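Local structure of UTP--glucose-1-phosphate uridylyltransferase (Acinetobacter baumannii, 6IKX) at the interface of chains A and B. The protein catalyses the transfer of a uridylyl group from UTP to alpha-D-glucose 1-phosphate, yielding UDP-glucose and diphosphate. Numbering follows the deposited sequence. Chains: chain A/B, UTP--glucose-1-phosphate uridylyltransferase.

The interface of chains A and B. Residues chain A 269, 273, 283; chain B 286, 289-290.
B:Leu289 and A:Leu269 both hold CG anti to their own carbonyl carbon (chi1 -84° and -78°), which helps to point CD2 of B:Leu289 across the interface between two copies of the enzyme. This methyl reaches the helix face bearing A:Leu269 and A:Leu273, one turn apart. The CD2 methyls of B:Leu289 and A:Leu273 meet at 3.8 Å where the side chains cross at a slant; both side chains are modelled incompletely. CD2 of B:Leu289 also lies 4.1 Å from CB of A:Leu269, whose side chain it crosses nearly at right angles. CD2 of A:Leu269 meets CG1 of B:Ile286 at 4.0 Å, these side chains likewise crossing at about a right angle. Aliphatic side chains suit a contact without polar partners.

At the edge of the patch, the C-terminal B:Lys290 bends repeatedly along its chain and lays its methylene CE against CG of A:Lys283, 3.6 Å away. The bends bring NZ of B:Lys290 to 3.9 Å from CD2 of A:Leu273, a van der Waals contact. Lysine serves here through its long aliphatic stem. The side-chain nitrogens, NZ of each lysine, stay 6.7 Å apart, probably limiting repulsion if both are protonated. No hydrogen bond or salt bridge crosses the patch.

Chain A contributes helices 261-273 and 279-287, chain B the end of helix 278-287 and the tail beyond. Two-fold symmetry repeats the contact within the deposited four-copy assembly, though this may not be the biological interface.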
loop_
_atom_site.group_PDB
_atom_site.type_symbol
_atom_site.label_atom_id
_atom_site.label_comp_id
_atom_site.label_asym_id
_atom_site.label_seq_id
_atom_site.Cartn_x
_atom_site.Cartn_y
_atom_site.Cartn_z
ATOM N N LEU A 269 -26.324 -11.820 -9.670
ATOM C CA LEU A 269 -27.277 -12.825 -10.208
ATOM C C LEU A 269 -27.440 -12.660 -11.722
ATOM O O LEU A 269 -27.492 -13.692 -12.441
ATOM C CB LEU A 269 -28.609 -12.641 -9.484
ATOM C CG LEU A 269 -28.647 -13.237 -8.080
ATOM C CD1 LEU A 269 -29.817 -12.668 -7.327
ATOM C CD2 LEU A 269 -28.739 -14.760 -8.144
ATOM N N LEU A 273 -25.493 -15.109 -14.494
ATOM C CA LEU A 273 -26.317 -15.909 -15.452
ATOM C C LEU A 273 -25.895 -15.633 -16.901
ATOM O O LEU A 273 -25.981 -16.549 -17.721
ATOM C CB LEU A 273 -27.804 -15.618 -15.236
ATOM C CG LEU A 273 -28.505 -16.545 -14.235
ATOM C CD2 LEU A 273 -29.798 -15.924 -13.755
ATOM N N LYS A 283 -26.643 -21.270 -13.425
ATOM C CA LYS A 283 -28.109 -21.522 -13.491
ATOM C C LYS A 283 -28.452 -22.775 -12.670
ATOM O O LYS A 283 -29.330 -22.696 -11.769
ATOM C CB LYS A 283 -28.517 -21.689 -14.959
ATOM C CG LYS A 283 -30.010 -21.788 -15.250
ATOM C CD LYS A 283 -30.331 -22.645 -16.466
ATOM C CE LYS A 283 -31.205 -21.954 -17.494
ATOM N NZ LYS A 283 -31.174 -22.695 -18.779
ATOM N N ILE B 286 -33.957 -13.988 -6.263
ATOM C CA ILE B 286 -33.756 -15.257 -7.048
ATOM C C ILE B 286 -35.075 -15.684 -7.711
ATOM O O ILE B 286 -35.029 -16.010 -8.893
ATOM C CB ILE B 286 -33.153 -16.399 -6.203
ATOM C CG1 ILE B 286 -31.724 -16.063 -5.762
ATOM C CG2 ILE B 286 -33.224 -17.715 -6.978
ATOM C CD1 ILE B 286 -31.230 -16.805 -4.550
ATOM N N LEU B 289 -36.453 -14.353 -11.175
ATOM C CA LEU B 289 -35.456 -14.619 -12.268
ATOM C C LEU B 289 -35.944 -15.664 -13.276
ATOM O O LEU B 289 -35.998 -15.340 -14.481
ATOM C CB LEU B 289 -34.125 -15.120 -11.693
ATOM C CG LEU B 289 -33.147 -14.056 -11.207
ATOM C CD2 LEU B 289 -31.853 -14.719 -10.756
ATOM N N LYS B 290 -36.146 -16.908 -12.828
ATOM C CA LYS B 290 -36.201 -18.108 -13.712
ATOM C C LYS B 290 -37.369 -17.965 -14.691
ATOM O O LYS B 290 -38.297 -17.337 -14.220
ATOM C CB LYS B 290 -36.318 -19.404 -12.901
ATOM C CG LYS B 290 -34.993 -20.102 -12.636
ATOM C CD LYS B 290 -34.206 -20.407 -13.900
ATOM C CE LYS B 290 -32.789 -19.876 -13.861
ATOM N NZ LYS B 290 -32.755 -18.397 -13.873
#